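PDB 6LWT: superantigen-like protein SSL10 from Staphylococcus aureus subsp. aureus, which probably inhibits classical-pathway complement activation by binding the Fc region of human IgG, and plasma clotting by interacting with prothrombin and a coagulation factor. Local coordinates for residues Lys39-Phe44 with Lys50-Leu55. Numbering follows the deposited sequence.
Sequences KNNLRF and KIQVLL
Leu42 and Val53, and likewise Phe44 and Ile51, face each other as hydrogen-bonded pairs of an antiparallel beta hairpin in the OB-fold domain. Strands 41-44 and 50-54 run at 164° to each other. Each of the two pairs is closed by reciprocal backbone bonds, among them Val53 N to Leu42 O at 2.8 Å, and Leu55 N continues the ladder to Asn40 O, just before strand 41-44 begins. Arg43-Gln52, between those two pairs, and Asn41-Leu54, between Leu42-Val53 and the Leu55 bond, are non-hydrogen-bonded pairs with CA-H...O contacts, such as Asn41 CA to Val53 O.

The apolar face carries Leu42, Phe44, Ile51 and Val53 and is buried in the domain, where Leu71 and Phe75 of strand 71-76 meet Leu42 and Ile51. Phe44 CG sits between its backbone N and carbonyl carbon (chi1 62°), which tips the ring toward strand 50-54. Ile51 CB lies over one ring face in a CH-pi contact, 3.9 Å from the centroid, while Val53 CG2 meets the edge at Phe44 CE1 (3.8 Å). The Leu42 and Leu55 side chains cross at about a right angle, Leu42 CG lying 4.0 Å from Leu55 CD1.

The opposite, more exposed face carries Asn41, Arg43, Gln52 and Leu54, and its contacts are largely polar. Gln52 has its CG anti to the backbone N (chi1 176°) and reaches across to the extended Arg43. A water bridges the neighbouring amides, donating to Asn41 OD1 and accepting from Gln52 NE2 at 2.9 Å. Gln52 offers OE1 to the side of the guanidinium, almost in its plane, where Arg43 NE (2.8 Å) and NH2 (2.9 Å) both donate to this one oxygen.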
loop_
_atom_site.group_PDB
_atom_site.type_symbol
_atom_site.label_atom_id
_atom_site.label_comp_id
_atom_site.label_asym_id
_atom_site.label_seq_id
_atom_site.Cartn_x
_atom_site.Cartn_y
_atom_site.Cartn_z
ATOM N N LYS A 39 3.179 -16.189 16.900
ATOM C CA LYS A 39 1.962 -15.476 17.275
ATOM C C LYS A 39 1.445 -14.533 16.188
ATOM O O LYS A 39 0.242 -14.412 16.024
ATOM C CB LYS A 39 2.138 -14.731 18.615
ATOM C CG LYS A 39 1.766 -15.563 19.850
ATOM C CD LYS A 39 0.305 -16.030 19.800
ATOM C CE LYS A 39 -0.355 -16.189 21.166
ATOM N NZ LYS A 39 -0.193 -17.559 21.729
ATOM N N ASN A 40 2.339 -13.905 15.427
ATOM C CA ASN A 40 1.939 -12.826 14.503
ATOM C C ASN A 40 2.529 -12.882 13.091
ATOM O O ASN A 40 2.781 -11.836 12.482
ATOM C CB ASN A 40 2.193 -11.460 15.145
ATOM C CG ASN A 40 3.514 -11.390 15.861
ATOM O OD1 ASN A 40 4.559 -11.607 15.270
ATOM N ND2 ASN A 40 3.469 -11.107 17.157
ATOM N N ASN A 41 2.668 -14.089 12.546
ATOM C CA ASN A 41 3.031 -14.237 11.132
ATOM C C ASN A 41 2.137 -15.242 10.437
ATOM O O ASN A 41 1.490 -16.092 11.080
ATOM C CB ASN A 41 4.507 -14.639 10.952
ATOM C CG ASN A 41 5.475 -13.656 11.582
ATOM O OD1 ASN A 41 5.866 -12.671 10.973
ATOM N ND2 ASN A 41 5.894 -13.944 12.794
ATOM N N LEU A 42 2.103 -15.136 9.118
ATOM C CA LEU A 42 1.544 -16.147 8.268
ATOM C C LEU A 42 2.651 -16.627 7.355
ATOM O O LEU A 42 3.536 -15.835 6.986
ATOM C CB LEU A 42 0.418 -15.588 7.414
ATOM C CG LEU A 42 -0.807 -15.050 8.131
ATOM C CD1 LEU A 42 -1.802 -14.543 7.096
ATOM C CD2 LEU A 42 -1.410 -16.129 9.001
ATOM N N ARG A 43 2.583 -17.908 6.989
ATOM C CA ARG A 43 3.487 -18.491 6.012
ATOM C C ARG A 43 2.761 -19.230 4.924
ATOM O O ARG A 43 1.802 -19.968 5.162
ATOM C CB ARG A 43 4.460 -19.453 6.689
ATOM C CG ARG A 43 5.512 -18.751 7.521
ATOM C CD ARG A 43 6.496 -19.787 8.060
ATOM N NE ARG A 43 7.695 -19.137 8.548
ATOM C CZ ARG A 43 8.806 -19.762 8.921
ATOM N NH1 ARG A 43 8.888 -21.094 8.883
ATOM N NH2 ARG A 43 9.832 -19.051 9.354
ATOM N N PHE A 44 3.253 -19.065 3.709
ATOM C CA PHE A 44 2.793 -19.870 2.604
ATOM C C PHE A 44 3.841 -19.917 1.501
ATOM O O PHE A 44 4.868 -19.239 1.566
ATOM C CB PHE A 44 1.456 -19.350 2.065
ATOM C CG PHE A 44 1.512 -17.946 1.519
ATOM C CD1 PHE A 44 1.474 -16.853 2.372
ATOM C CD2 PHE A 44 1.576 -17.721 0.153
ATOM C CE1 PHE A 44 1.504 -15.559 1.877
ATOM C CE2 PHE A 44 1.594 -16.432 -0.351
ATOM C CZ PHE A 44 1.561 -15.351 0.512
ATOM N N LYS A 50 8.917 -19.041 -0.819
ATOM C CA LYS A 50 8.571 -19.009 0.597
ATOM C C LYS A 50 8.272 -17.579 1.022
ATOM O O LYS A 50 9.157 -16.740 0.996
ATOM C CB LYS A 50 9.715 -19.577 1.445
ATOM C CG LYS A 50 9.958 -21.053 1.186
ATOM C CD LYS A 50 11.045 -21.631 2.087
ATOM C CE LYS A 50 12.405 -21.047 1.775
ATOM N NZ LYS A 50 13.478 -21.865 2.413
ATOM N N ILE A 51 7.020 -17.329 1.422
ATOM C CA ILE A 51 6.561 -16.006 1.840
ATOM C C ILE A 51 6.167 -16.030 3.319
ATOM O O ILE A 51 5.381 -16.886 3.727
ATOM C CB ILE A 51 5.313 -15.569 1.045
ATOM C CG1 ILE A 51 5.489 -15.779 -0.461
ATOM C CG2 ILE A 51 4.965 -14.112 1.360
ATOM C CD1 ILE A 51 6.628 -15.016 -1.070
ATOM N N GLN A 52 6.736 -15.118 4.096
ATOM C CA GLN A 52 6.334 -14.870 5.465
ATOM C C GLN A 52 5.770 -13.453 5.592
ATOM O O GLN A 52 6.435 -12.459 5.249
ATOM C CB GLN A 52 7.515 -15.051 6.428
ATOM C CG GLN A 52 7.184 -14.711 7.882
ATOM C CD GLN A 52 8.157 -15.329 8.882
ATOM O OE1 GLN A 52 8.486 -16.505 8.788
ATOM N NE2 GLN A 52 8.602 -14.537 9.850
ATOM N N VAL A 53 4.546 -13.371 6.104
ATOM C CA VAL A 53 3.835 -12.119 6.283
ATOM C C VAL A 53 3.791 -11.818 7.779
ATOM O O VAL A 53 3.310 -12.659 8.548
ATOM C CB VAL A 53 2.374 -12.223 5.789
ATOM C CG1 VAL A 53 1.687 -10.861 5.865
ATOM C CG2 VAL A 53 2.317 -12.838 4.389
ATOM N N LEU A 54 4.300 -10.650 8.167
ATOM C CA LEU A 54 4.129 -10.099 9.498
ATOM C C LEU A 54 2.754 -9.458 9.604
ATOM O O LEU A 54 2.400 -8.596 8.781
ATOM C CB LEU A 54 5.211 -9.068 9.796
ATOM C CG LEU A 54 5.132 -8.313 11.136
ATOM C CD1 LEU A 54 5.404 -9.239 12.309
ATOM C CD2 LEU A 54 6.101 -7.148 11.144
ATOM N N LEU A 55 1.984 -9.890 10.601
ATOM C CA LEU A 55 0.692 -9.304 10.911
ATOM C C LEU A 55 0.907 -8.169 11.935
ATOM O O LEU A 55 1.258 -8.449 13.075
ATOM C CB LEU A 55 -0.256 -10.371 11.463
ATOM C CG LEU A 55 -0.520 -11.585 10.572
ATOM C CD1 LEU A 55 -1.326 -12.640 11.321
ATOM C CD2 LEU A 55 -1.243 -11.198 9.286
HETATM O O HOH W 1 7.808 -11.707 9.711
#